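Local coordinates for SPbeta prophage-derived uncharacterized protein YomS (Bacillus subtilis, PDB 6I5O) that is of unknown function but belongs to the lytic cassette of the SPbeta prophage, with five copies of an all-beta chain in its assembly, at residues A[31-36]-A[97-102]; A[41-46]-A[89-94]; A[51-56]-A[103-108]; A[12-17]-A[36-41]. All coordinates share one frame; numbering follows the deposited sequence.

Contact 1 (A[31-36]-A[97-102]); sequences EEFVVG and FKVMFE
F33 and V99 exchange both of their backbone bonds: F33 N donates to V99 O at 2.9 Å, and V99 N returns a bond to F33 O at 3.0 Å. Beyond this pair, V35 N reaches F97 O at 2.9 Å with an N-H...O angle of 172°. The densely packed side is the one carrying F33, V35 and V99. Here F33 CB lies 3.9 Å from V99 CG2, a methyl that sits at the edge of the F33 ring, near its plane. CG stands anti to the backbone N (chi1 -179°), and from there the ring leads off to pack on F18, F20, F38 and V116. V35 CG2 closes over the carbonyl of F97, 3.6 Å from its oxygen. The arrangement is a short antiparallel pairing in which the short strand 33-34 borders strand 98-107; the latter's other flank bonds to strand 51-59 through K98, M100 and E102. On the face carrying V34 and K98, solvent has far more access and the contacts thin out to side-chain reach. K98 is extended beyond CG and brings NZ to within 2.7 Å of E32 OE1, a salt bridge approached from above the carboxylate plane, 38° out of it. V34 CG2 rests 3.8 Å from K98 CE, the two side chains crossing at a slant. Water also bridges the ends of the pairing: one molecule accepts from G36 N and donates to F97 O, and another accepts from F101 N beside E31 O.

Contact 2 (A[41-46]-A[89-94]); sequences LTVKIS and WDFDIA
L41 sets its CB against I93, whose CG2 and CD1 both stand 4.0 Å away on the same side of it, so that the leucine CB sits against the isoleucine's branch and its tip. I93 presents these two methyls with CG1 between its backbone N and carbonyl carbon (chi1 66°). Farther out, L41 runs side by side with F91, its CD2 4.1 Å from F91 CD1. V43 CG2 comes at a slant to F91 CE1, the ring atom next to CD1, at 3.9 Å, so two aliphatic groups meet adjacent atoms of one ring. W89 continues this apolar face toward I45, although the isoleucine is modelled in two conformers and that end of the packing is less certain.

On the reverse face the fit is polar. T42 and D90 lie side by side, and T42 OG1 donates to D90 OD1 at 2.6 Å from 37° out of the carboxylate plane; T42 CG2 leans on the same oxygen at 3.2 Å. D90 OD2 takes a second partner, K73 NZ, in a salt bridge. Four backbone bonds, two each for the L41-F91 and V43-W89 pairs, mark this as regular antiparallel sheet, the strand directions 153° apart. Strand 40-46 is flanked on its other edge by strand 110-117, strand 87-92 by strand 65-72; V99 and F101 of strand 98-107 pack on the apolar face, with F56 of strand 51-59 against W89 and F91.

Contact 3 (A[51-56]-A[103-108]); sequences SREIKF and VVSVTG
Opposite E53 the partner strand spends two residues, V104 and S105, a classic beta bulge in the antiparallel pairing of strands 51-59 and 98-107. The evidence lies in two bonds converging on one residue: E53 N donates to S105 O, and V104 N donates to E53 O, each at 2.9 Å. At the bulge V104 points toward strand 51-59, where its side chain crosses those of E53 and K55 at a slant. K55 meets it with the middle of its chain, CG and CD lying 3.7 Å and 3.8 Å from V104 CG2. K55 NZ goes on to form a salt bridge with E53 OE2, in the given one of the two conformers modelled for the glutamate.

Past the bulge, R52 and V106 form a non-hydrogen-bonded pair with their CA atoms 4.0 Å apart. R52 CB touches V106 CG2 at 4.1 Å; the arginine chain then bends at chi2 and chi3, and its guanidinium bonds to L83 O through NH2, with NE to S49 OG. I54 and V103 point the same way, side by side, on the face that R52 and V106 share. At the outer end T107 N binds S51 O at 2.9 Å. In the given conformer of S51, which is modelled in two, a water 2.6 Å from T107 OG1 is hydrogen-bonded to that hydroxyl and also to S51 OG.

Contact 4 (A[12-17]-A[36-41]); sequences IPDKTS and GHFREL
D14 and H37 are joined by a His-carboxylate hydrogen bond, which ties D14, at an interruption of strand 8-19, to the loop leading into strand 40-46. H37 NE2 donates to D14 OD2 at 2.7 Å, and the oxygen lies in the plane of the imidazole, at its edge. The carboxylate receives it on the anti lone pair, the one directed away from its other oxygen. Both first torsions explain the meeting: D14 CG is anti to the backbone N (chi1 -168°), while H37 CG sits between its backbone N and carbonyl carbon (chi1 65°). The side chains cross at about a right angle, with carboxylate and imidazole planes 59° apart.

F38 packs against the histidine: H37 CD2 stands 3.7 Å above the centre of one face of the F38 ring, and the far end of that ring reaches strand 8-19, with CZ 3.4 Å from D14 OD2. One carboxylate oxygen therefore meets both aromatic side chains. F38 also packs on V116 and S118. The site is close to the subunit boundary: H37 packs on I12 of the second subunit, whereas K15 sends its amino group to G36 O, F38 O and A94 O of the third subunit. I12 and P13 pair in parallel with a strand of the second subunit, carrying the sheet across that interface. T16 completes the contact with a single methyl: its side chain and that of F38 cross at about a right angle, and T16 CG2 lies 3.7 Å from F38 CZ.

In the fold
Contacts 1, 2 and 3 meet in a shared aromatic core. F101 of contact 1 packs its CZ 3.5 Å from V43 CG2 of contact 2, and F56 of contact 3 brings CD2 to 3.5 Å from F91 CZ. Their centres are about 11 Å apart for contacts 1 and 2, and about 16 Å for contacts 2 and 3. Contacts 1 and 3 divide strand 98-107 between them. Contact 4 extends contact 2 through L41 and a probable hydrogen bond, I93 N to R39 O at 2.9 Å. Contacts 3 and 4 lie about 26 Å apart between centres, on opposite sides of the chain's centre; other subunits touch contact 4 but not contact 3.

Contact 1 (A[31-36]-A[97-102])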
loop_
_atom_site.group_PDB
_atom_site.type_symbol
_atom_site.label_atom_id
_atom_site.label_comp_id
_atom_site.label_asym_id
_atom_site.label_seq_id
_atom_site.Cartn_x
_atom_site.Cartn_y
_atom_site.Cartn_z
ATOM N N GLU A 31 11.277 -5.194 27.010
ATOM C CA GLU A 31 11.529 -3.756 26.777
ATOM C C GLU A 31 10.486 -3.224 25.804
ATOM O O GLU A 31 10.058 -3.978 24.894
ATOM C CB GLU A 31 12.934 -3.521 26.238
ATOM C CG GLU A 31 13.973 -4.055 27.158
ATOM C CD GLU A 31 13.931 -3.341 28.497
ATOM O OE1 GLU A 31 13.820 -2.109 28.535
ATOM O OE2 GLU A 31 14.012 -4.012 29.534
ATOM N N GLU A 32 10.069 -2.000 26.040
ATOM C CA GLU A 32 9.055 -1.359 25.174
ATOM C C GLU A 32 9.755 -0.461 24.180
ATOM O O GLU A 32 10.713 0.277 24.527
ATOM C CB GLU A 32 8.127 -0.479 26.014
ATOM C CG GLU A 32 7.270 -1.279 26.976
ATOM C CD GLU A 32 6.378 -0.407 27.840
ATOM O OE1 GLU A 32 6.829 0.604 28.312
ATOM O OE2 GLU A 32 5.274 -0.750 28.037
ATOM N N PHE A 33 9.287 -0.482 22.943
ATOM C CA PHE A 33 9.875 0.354 21.875
ATOM C C PHE A 33 9.009 1.594 21.716
ATOM O O PHE A 33 7.810 1.442 21.467
ATOM C CB PHE A 33 9.984 -0.403 20.574
ATOM C CG PHE A 33 10.591 0.419 19.482
ATOM C CD1 PHE A 33 11.932 0.710 19.512
ATOM C CD2 PHE A 33 9.829 0.908 18.416
ATOM C CE1 PHE A 33 12.514 1.491 18.515
ATOM C CE2 PHE A 33 10.444 1.675 17.424
ATOM C CZ PHE A 33 11.777 1.994 17.522
ATOM N N VAL A 34 9.634 2.739 21.838
ATOM C CA VAL A 34 9.011 4.038 21.524
ATOM C C VAL A 34 9.052 4.220 20.019
ATOM O O VAL A 34 10.146 4.317 19.425
ATOM C CB VAL A 34 9.694 5.175 22.257
ATOM C CG1 VAL A 34 9.168 6.548 21.850
ATOM C CG2 VAL A 34 9.586 4.961 23.760
ATOM N N VAL A 35 7.881 4.268 19.378
ATOM C CA VAL A 35 7.795 4.267 17.905
ATOM C C VAL A 35 8.497 5.471 17.310
ATOM O O VAL A 35 9.130 5.318 16.259
ATOM C CB VAL A 35 6.315 4.154 17.533
ATOM C CG1 VAL A 35 6.173 4.377 16.016
ATOM C CG2 VAL A 35 5.749 2.788 17.926
ATOM N N GLY A 36 8.365 6.653 17.904
ATOM C CA GLY A 36 9.059 7.821 17.376
ATOM C C GLY A 36 8.630 8.125 15.943
ATOM O O GLY A 36 7.403 8.300 15.748
ATOM N N PHE A 97 2.109 4.852 20.117
ATOM C CA PHE A 97 3.162 5.405 20.972
ATOM C C PHE A 97 4.275 4.370 21.228
ATOM O O PHE A 97 5.448 4.635 20.971
ATOM C CB PHE A 97 2.557 5.861 22.278
ATOM C CG PHE A 97 3.595 6.270 23.294
ATOM C CD1 PHE A 97 4.464 7.305 23.020
ATOM C CD2 PHE A 97 3.630 5.650 24.544
ATOM C CE1 PHE A 97 5.425 7.656 23.983
ATOM C CE2 PHE A 97 4.505 6.094 25.524
ATOM C CZ PHE A 97 5.431 7.040 25.202
ATOM N N LYS A 98 3.885 3.183 21.675
ATOM C CA LYS A 98 4.849 2.122 22.048
ATOM C C LYS A 98 4.338 0.789 21.548
ATOM O O LYS A 98 3.138 0.598 21.373
ATOM C CB LYS A 98 5.002 1.999 23.551
ATOM C CG LYS A 98 5.995 2.958 24.177
ATOM C CD LYS A 98 6.004 2.811 25.678
ATOM C CE LYS A 98 7.254 3.374 26.311
ATOM N NZ LYS A 98 7.227 3.177 27.776
ATOM N N VAL A 99 5.292 -0.123 21.362
ATOM C CA VAL A 99 4.933 -1.545 21.145
ATOM C C VAL A 99 5.709 -2.404 22.143
ATOM O O VAL A 99 6.814 -2.016 22.583
ATOM C CB VAL A 99 5.159 -1.969 19.678
ATOM C CG1 VAL A 99 4.201 -1.270 18.735
ATOM C CG2 VAL A 99 6.568 -1.760 19.236
ATOM N N MET A 100 5.132 -3.542 22.440
ATOM C CA MET A 100 5.620 -4.483 23.456
ATOM C C MET A 100 5.305 -5.898 22.991
ATOM O O MET A 100 4.245 -6.132 22.426
ATOM C CB MET A 100 4.932 -4.189 24.794
ATOM C CG MET A 100 5.168 -5.301 25.796
ATOM S SD MET A 100 4.051 -5.252 27.219
ATOM C CE MET A 100 4.719 -3.789 27.921
ATOM N N PHE A 101 6.232 -6.819 23.217
ATOM C CA PHE A 101 6.069 -8.249 22.849
ATOM C C PHE A 101 6.260 -9.060 24.106
ATOM O O PHE A 101 7.438 -9.256 24.494
ATOM C CB PHE A 101 7.073 -8.614 21.760
ATOM C CG PHE A 101 6.674 -7.960 20.482
ATOM C CD1 PHE A 101 6.989 -6.623 20.218
ATOM C CD2 PHE A 101 5.798 -8.606 19.609
ATOM C CE1 PHE A 101 6.428 -5.964 19.143
ATOM C CE2 PHE A 101 5.279 -7.955 18.518
ATOM C CZ PHE A 101 5.576 -6.643 18.297
ATOM N N GLU A 102 5.179 -9.450 24.739
ATOM C CA GLU A 102 5.214 -10.079 26.068
ATOM C C GLU A 102 5.489 -11.578 25.915
ATOM O O GLU A 102 4.763 -12.265 25.166
ATOM C CB GLU A 102 3.875 -9.906 26.763
ATOM C CG GLU A 102 3.845 -10.569 28.144
ATOM C CD GLU A 102 2.624 -10.260 28.952
ATOM O OE1 GLU A 102 1.782 -9.436 28.497
ATOM O OE2 GLU A 102 2.607 -10.671 30.125
HETATM O O HOH W 1 8.656 -6.312 24.771
HETATM O O HOH W 2 6.315 7.170 19.860
#

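Contact 2 (A[41-46]-A[89-94])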
loop_
_atom_site.group_PDB
_atom_site.type_symbol
_atom_site.label_atom_id
_atom_site.label_comp_id
_atom_site.label_asym_id
_atom_site.label_seq_id
_atom_site.Cartn_x
_atom_site.Cartn_y
_atom_site.Cartn_z
ATOM N N LEU A 41 7.284 -2.203 11.602
ATOM C CA LEU A 41 8.132 -3.084 12.429
ATOM C C LEU A 41 8.042 -4.501 11.915
ATOM O O LEU A 41 6.956 -4.981 11.632
ATOM C CB LEU A 41 7.584 -3.048 13.850
ATOM C CG LEU A 41 8.098 -4.066 14.855
ATOM C CD1 LEU A 41 9.544 -3.912 15.184
ATOM C CD2 LEU A 41 7.293 -3.990 16.132
ATOM N N THR A 42 9.196 -5.150 11.891
ATOM C CA THR A 42 9.247 -6.603 11.679
ATOM C C THR A 42 9.937 -7.211 12.888
ATOM O O THR A 42 11.095 -6.870 13.164
ATOM C CB THR A 42 10.001 -6.952 10.396
ATOM O OG1 THR A 42 9.324 -6.356 9.278
ATOM C CG2 THR A 42 10.060 -8.451 10.166
ATOM N N VAL A 43 9.249 -8.099 13.575
ATOM C CA VAL A 43 9.774 -8.802 14.777
ATOM C C VAL A 43 10.196 -10.205 14.383
ATOM O O VAL A 43 9.445 -10.902 13.698
ATOM C CB VAL A 43 8.677 -8.882 15.852
ATOM C CG1 VAL A 43 9.151 -9.646 17.059
ATOM C CG2 VAL A 43 8.286 -7.500 16.288
ATOM N N LYS A 44 11.377 -10.611 14.850
ATOM C CA LYS A 44 11.861 -11.991 14.704
ATOM C C LYS A 44 11.775 -12.654 16.075
ATOM O O LYS A 44 12.362 -12.144 17.078
ATOM C CB LYS A 44 13.290 -12.016 14.189
ATOM C CG LYS A 44 13.897 -13.394 14.130
ATOM C CD LYS A 44 13.247 -14.318 13.119
ATOM C CE LYS A 44 13.618 -15.790 13.254
ATOM N NZ LYS A 44 15.049 -16.010 13.020
ATOM N N ILE A 45 11.110 -13.794 16.112
ATOM C CA ILE A 45 11.057 -14.642 17.334
ATOM C C ILE A 45 12.033 -15.792 17.089
ATOM O O ILE A 45 11.878 -16.533 16.100
ATOM C CB ILE A 45 9.622 -15.119 17.595
ATOM C CG1 ILE A 45 8.735 -13.911 17.880
ATOM C CG2 ILE A 45 9.564 -16.091 18.752
ATOM C CD1 ILE A 45 7.288 -14.175 17.721
ATOM N N SER A 46 13.032 -15.916 17.961
ATOM C CA SER A 46 14.151 -16.863 17.771
ATOM C C SER A 46 14.544 -17.486 19.119
ATOM O O SER A 46 13.836 -17.315 20.132
ATOM C CB SER A 46 15.328 -16.146 17.113
ATOM O OG SER A 46 15.892 -15.219 18.052
ATOM N N TRP A 89 7.136 -11.391 12.084
ATOM C CA TRP A 89 5.794 -10.781 12.085
ATOM C C TRP A 89 5.933 -9.308 11.744
ATOM O O TRP A 89 6.751 -8.586 12.356
ATOM C CB TRP A 89 5.148 -10.933 13.453
ATOM C CG TRP A 89 4.734 -12.316 13.769
ATOM C CD1 TRP A 89 5.504 -13.293 14.340
ATOM C CD2 TRP A 89 3.452 -12.902 13.543
ATOM N NE1 TRP A 89 4.780 -14.452 14.444
ATOM C CE2 TRP A 89 3.521 -14.231 13.959
ATOM C CE3 TRP A 89 2.242 -12.418 13.008
ATOM C CZ2 TRP A 89 2.428 -15.092 13.914
ATOM C CZ3 TRP A 89 1.167 -13.269 12.930
ATOM C CH2 TRP A 89 1.254 -14.579 13.420
ATOM N N ASP A 90 5.104 -8.849 10.818
ATOM C CA ASP A 90 5.102 -7.460 10.313
ATOM C C ASP A 90 3.941 -6.667 10.912
ATOM O O ASP A 90 2.811 -7.180 10.960
ATOM C CB ASP A 90 4.950 -7.434 8.811
ATOM C CG ASP A 90 6.160 -7.779 8.022
ATOM O OD1 ASP A 90 7.280 -7.815 8.613
ATOM O OD2 ASP A 90 5.930 -8.133 6.832
ATOM N N PHE A 91 4.245 -5.442 11.303
ATOM C CA PHE A 91 3.247 -4.567 11.954
ATOM C C PHE A 91 3.321 -3.179 11.376
ATOM O O PHE A 91 4.395 -2.666 11.090
ATOM C CB PHE A 91 3.493 -4.446 13.457
ATOM C CG PHE A 91 3.497 -5.750 14.193
ATOM C CD1 PHE A 91 4.631 -6.528 14.285
ATOM C CD2 PHE A 91 2.309 -6.239 14.722
ATOM C CE1 PHE A 91 4.601 -7.734 14.935
ATOM C CE2 PHE A 91 2.277 -7.450 15.386
ATOM C CZ PHE A 91 3.420 -8.194 15.469
ATOM N N ASP A 92 2.151 -2.572 11.232
ATOM C CA ASP A 92 2.019 -1.136 10.916
ATOM C C ASP A 92 1.885 -0.392 12.239
ATOM O O ASP A 92 0.896 -0.599 12.961
ATOM C CB ASP A 92 0.834 -0.872 10.005
ATOM C CG ASP A 92 0.565 0.603 9.746
ATOM O OD1 ASP A 92 1.320 1.538 10.191
ATOM O OD2 ASP A 92 -0.451 0.856 9.046
ATOM N N ILE A 93 2.916 0.372 12.575
ATOM C CA ILE A 93 3.027 0.974 13.923
ATOM C C ILE A 93 3.017 2.494 13.891
ATOM O O ILE A 93 3.191 3.113 14.944
ATOM C CB ILE A 93 4.306 0.468 14.614
ATOM C CG1 ILE A 93 5.588 0.951 13.901
ATOM C CG2 ILE A 93 4.283 -1.036 14.818
ATOM C CD1 ILE A 93 6.850 0.766 14.674
ATOM N N ALA A 94 2.785 3.117 12.748
ATOM C CA ALA A 94 3.040 4.545 12.599
ATOM C C ALA A 94 2.258 5.393 13.585
ATOM O O ALA A 94 2.757 6.454 13.974
ATOM C CB ALA A 94 2.754 5.009 11.199
#

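Contact 3 (A[51-56]-A[103-108])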
loop_
_atom_site.group_PDB
_atom_site.type_symbol
_atom_site.label_atom_id
_atom_site.label_comp_id
_atom_site.label_asym_id
_atom_site.label_seq_id
_atom_site.Cartn_x
_atom_site.Cartn_y
_atom_site.Cartn_z
ATOM N N SER A 51 9.045 -24.586 23.989
ATOM C CA SER A 51 7.663 -24.041 23.918
ATOM C C SER A 51 7.680 -22.592 24.354
ATOM O O SER A 51 8.555 -22.215 25.079
ATOM C CB SER A 51 6.628 -24.861 24.631
ATOM O OG SER A 51 6.918 -24.897 25.981
ATOM N N ARG A 52 6.739 -21.805 23.859
ATOM C CA ARG A 52 6.649 -20.385 24.248
ATOM C C ARG A 52 5.312 -19.839 23.801
ATOM O O ARG A 52 4.679 -20.410 22.887
ATOM C CB ARG A 52 7.812 -19.553 23.687
ATOM C CG ARG A 52 7.701 -19.145 22.214
ATOM C CD ARG A 52 7.517 -20.334 21.274
ATOM N NE ARG A 52 8.623 -21.276 21.273
ATOM C CZ ARG A 52 8.603 -22.436 20.664
ATOM N NH1 ARG A 52 9.672 -23.218 20.704
ATOM N NH2 ARG A 52 7.503 -22.870 20.054
ATOM N N GLU A 53 4.937 -18.726 24.388
ATOM C CA GLU A 53 3.752 -17.969 23.925
ATOM C C GLU A 53 4.135 -16.506 24.008
ATOM O O GLU A 53 4.510 -16.018 25.069
ATOM C CB GLU A 53 2.543 -18.266 24.802
ATOM C CG GLU A 53 1.319 -17.504 24.447
ATOM C CD GLU A 53 0.137 -17.805 25.372
ATOM O OE1 GLU A 53 0.232 -18.707 26.243
ATOM O OE2 GLU A 53 -0.872 -17.060 25.305
ATOM N N ILE A 54 4.028 -15.820 22.856
ATOM C CA ILE A 54 4.355 -14.382 22.733
ATOM C C ILE A 54 3.043 -13.676 22.397
ATOM O O ILE A 54 2.392 -14.100 21.442
ATOM C CB ILE A 54 5.400 -14.135 21.628
ATOM C CG1 ILE A 54 6.601 -15.074 21.726
ATOM C CG2 ILE A 54 5.781 -12.679 21.589
ATOM C CD1 ILE A 54 7.401 -14.941 23.008
ATOM N N LYS A 55 2.698 -12.643 23.168
ATOM C CA LYS A 55 1.528 -11.800 22.809
ATOM C C LYS A 55 2.011 -10.435 22.387
ATOM O O LYS A 55 2.954 -9.864 22.930
ATOM C CB LYS A 55 0.591 -11.648 24.006
ATOM C CG LYS A 55 -0.229 -12.913 24.241
ATOM C CD LYS A 55 -1.262 -12.700 25.303
ATOM C CE LYS A 55 -2.531 -13.509 25.096
ATOM N NZ LYS A 55 -2.521 -14.598 26.070
ATOM N N PHE A 56 1.376 -9.914 21.322
ATOM C CA PHE A 56 1.792 -8.682 20.650
ATOM C C PHE A 56 0.928 -7.538 21.145
ATOM O O PHE A 56 -0.313 -7.692 21.147
ATOM C CB PHE A 56 1.617 -8.828 19.149
ATOM C CG PHE A 56 2.115 -10.094 18.498
ATOM C CD1 PHE A 56 3.143 -10.843 19.045
ATOM C CD2 PHE A 56 1.564 -10.519 17.305
ATOM C CE1 PHE A 56 3.591 -11.977 18.386
ATOM C CE2 PHE A 56 2.000 -11.670 16.653
ATOM C CZ PHE A 56 3.004 -12.400 17.217
ATOM N N VAL A 103 6.493 -12.077 26.660
ATOM C CA VAL A 103 6.671 -13.533 26.825
ATOM C C VAL A 103 5.710 -13.941 27.930
ATOM O O VAL A 103 6.000 -13.653 29.120
ATOM C CB VAL A 103 8.135 -13.884 27.129
ATOM C CG1 VAL A 103 8.290 -15.355 27.441
ATOM C CG2 VAL A 103 9.051 -13.445 26.006
ATOM N N VAL A 104 4.597 -14.546 27.548
ATOM C CA VAL A 104 3.570 -15.003 28.509
ATOM C C VAL A 104 4.066 -16.283 29.184
ATOM O O VAL A 104 3.820 -16.497 30.402
ATOM C CB VAL A 104 2.243 -15.236 27.776
ATOM C CG1 VAL A 104 1.194 -15.884 28.663
ATOM C CG2 VAL A 104 1.731 -13.929 27.248
ATOM N N SER A 105 4.737 -17.145 28.424
ATOM C CA SER A 105 5.251 -18.422 28.908
ATOM C C SER A 105 6.421 -18.828 28.039
ATOM O O SER A 105 6.463 -18.440 26.860
ATOM C CB SER A 105 4.178 -19.490 28.947
ATOM O OG SER A 105 3.725 -19.797 27.667
ATOM N N VAL A 106 7.334 -19.608 28.590
ATOM C CA VAL A 106 8.475 -20.123 27.812
ATOM C C VAL A 106 9.078 -21.289 28.589
ATOM O O VAL A 106 9.167 -21.228 29.815
ATOM C CB VAL A 106 9.543 -19.033 27.540
ATOM C CG1 VAL A 106 10.094 -18.410 28.838
ATOM C CG2 VAL A 106 10.660 -19.594 26.665
ATOM N N THR A 107 9.422 -22.321 27.864
ATOM C CA THR A 107 10.292 -23.413 28.359
ATOM C C THR A 107 11.571 -23.375 27.516
ATOM O O THR A 107 11.503 -23.687 26.332
ATOM C CB THR A 107 9.575 -24.755 28.289
ATOM O OG1 THR A 107 8.362 -24.657 29.068
ATOM C CG2 THR A 107 10.435 -25.835 28.877
ATOM N N GLY A 108 12.653 -22.862 28.061
ATOM C CA GLY A 108 13.884 -22.669 27.297
ATOM C C GLY A 108 14.144 -21.204 27.125
ATOM O O GLY A 108 13.776 -20.431 27.980
HETATM O O HOH W 3 6.223 -23.178 28.583
#

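Contact 4 (A[12-17]-A[36-41])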
loop_
_atom_site.group_PDB
_atom_site.type_symbol
_atom_site.label_atom_id
_atom_site.label_comp_id
_atom_site.label_asym_id
_atom_site.label_seq_id
_atom_site.Cartn_x
_atom_site.Cartn_y
_atom_site.Cartn_z
ATOM N N ILE A 12 15.608 7.049 0.780
ATOM C CA ILE A 12 15.768 5.775 1.497
ATOM C C ILE A 12 15.173 5.955 2.893
ATOM O O ILE A 12 15.098 7.072 3.409
ATOM C CB ILE A 12 17.261 5.403 1.593
ATOM C CG1 ILE A 12 18.063 6.412 2.419
ATOM C CG2 ILE A 12 17.845 5.235 0.192
ATOM C CD1 ILE A 12 19.492 5.957 2.740
ATOM N N PRO A 13 14.710 4.854 3.486
ATOM C CA PRO A 13 14.154 4.936 4.838
ATOM C C PRO A 13 15.254 5.057 5.866
ATOM O O PRO A 13 16.394 4.638 5.656
ATOM C CB PRO A 13 13.466 3.588 5.020
ATOM C CG PRO A 13 14.244 2.665 4.118
ATOM C CD PRO A 13 14.640 3.487 2.948
ATOM N N ASP A 14 14.851 5.536 7.039
ATOM C CA ASP A 14 15.593 5.315 8.302
ATOM C C ASP A 14 15.266 3.917 8.781
ATOM O O ASP A 14 14.109 3.553 8.704
ATOM C CB ASP A 14 15.244 6.402 9.316
ATOM C CG ASP A 14 16.179 6.398 10.512
ATOM O OD1 ASP A 14 17.382 6.127 10.332
ATOM O OD2 ASP A 14 15.684 6.685 11.629
ATOM N N LYS A 15 16.236 3.234 9.376
ATOM C CA LYS A 15 15.968 1.946 10.033
ATOM C C LYS A 15 16.772 1.881 11.320
ATOM O O LYS A 15 17.886 2.468 11.394
ATOM C CB LYS A 15 16.371 0.750 9.170
ATOM C CG LYS A 15 15.661 0.700 7.817
ATOM C CD LYS A 15 16.018 -0.589 7.069
ATOM C CE LYS A 15 15.368 -0.740 5.730
ATOM N NZ LYS A 15 15.782 -2.013 5.090
ATOM N N THR A 16 16.249 1.154 12.279
ATOM C CA THR A 16 17.073 0.747 13.451
ATOM C C THR A 16 16.588 -0.610 13.912
ATOM O O THR A 16 15.580 -1.140 13.493
ATOM C CB THR A 16 17.093 1.859 14.511
ATOM O OG1 THR A 16 18.254 1.564 15.329
ATOM C CG2 THR A 16 15.811 1.919 15.289
ATOM N N SER A 17 17.378 -1.182 14.826
ATOM C CA SER A 17 17.113 -2.489 15.453
ATOM C C SER A 17 16.748 -2.256 16.913
ATOM O O SER A 17 17.107 -1.211 17.481
ATOM C CB SER A 17 18.302 -3.390 15.314
ATOM O OG SER A 17 18.609 -3.613 13.946
ATOM N N GLY A 36 8.365 6.653 17.904
ATOM C CA GLY A 36 9.059 7.821 17.376
ATOM C C GLY A 36 8.630 8.125 15.943
ATOM O O GLY A 36 7.403 8.300 15.748
ATOM N N HIS A 37 9.585 8.211 15.030
ATOM C CA HIS A 37 9.259 8.556 13.641
ATOM C C HIS A 37 9.046 7.344 12.771
ATOM O O HIS A 37 8.902 7.524 11.546
ATOM C CB HIS A 37 10.276 9.541 13.087
ATOM C CG HIS A 37 11.661 9.024 12.947
ATOM N ND1 HIS A 37 12.730 9.819 13.277
ATOM C CD2 HIS A 37 12.133 7.854 12.443
ATOM C CE1 HIS A 37 13.841 9.173 12.963
ATOM N NE2 HIS A 37 13.499 7.938 12.488
ATOM N N PHE A 38 9.030 6.125 13.273
ATOM C CA PHE A 38 8.977 4.927 12.431
ATOM C C PHE A 38 7.542 4.617 12.023
ATOM O O PHE A 38 6.552 5.090 12.601
ATOM C CB PHE A 38 9.662 3.769 13.155
ATOM C CG PHE A 38 11.149 3.987 13.261
ATOM C CD1 PHE A 38 11.977 3.835 12.162
ATOM C CD2 PHE A 38 11.743 4.370 14.455
ATOM C CE1 PHE A 38 13.322 4.129 12.250
ATOM C CE2 PHE A 38 13.095 4.679 14.536
ATOM C CZ PHE A 38 13.903 4.477 13.446
ATOM N N ARG A 39 7.444 3.840 10.944
ATOM C CA ARG A 39 6.131 3.450 10.377
ATOM C C ARG A 39 5.857 1.962 10.479
ATOM O O ARG A 39 4.690 1.585 10.602
ATOM C CB ARG A 39 6.023 3.820 8.892
ATOM C CG ARG A 39 6.150 5.301 8.537
ATOM C CD ARG A 39 6.219 5.409 6.992
ATOM N NE ARG A 39 6.444 6.727 6.439
ATOM C CZ ARG A 39 5.462 7.562 6.134
ATOM N NH1 ARG A 39 4.240 7.271 6.497
ATOM N NH2 ARG A 39 5.685 8.705 5.520
ATOM N N GLU A 40 6.875 1.132 10.321
ATOM C CA GLU A 40 6.695 -0.326 10.208
ATOM C C GLU A 40 7.683 -1.023 11.151
ATOM O O GLU A 40 8.763 -0.523 11.382
ATOM C CB GLU A 40 6.953 -0.804 8.756
ATOM C CG GLU A 40 6.068 -0.152 7.705
ATOM C CD GLU A 40 6.450 -0.515 6.276
ATOM O OE1 GLU A 40 7.706 -0.444 5.857
ATOM O OE2 GLU A 40 5.446 -0.751 5.553
ATOM N N LEU A 41 7.284 -2.203 11.602
ATOM C CA LEU A 41 8.132 -3.084 12.429
ATOM C C LEU A 41 8.042 -4.501 11.915
ATOM O O LEU A 41 6.956 -4.981 11.632
ATOM C CB LEU A 41 7.584 -3.048 13.850
ATOM C CG LEU A 41 8.098 -4.066 14.855
ATOM C CD1 LEU A 41 9.544 -3.912 15.184
ATOM C CD2 LEU A 41 7.293 -3.990 16.132
#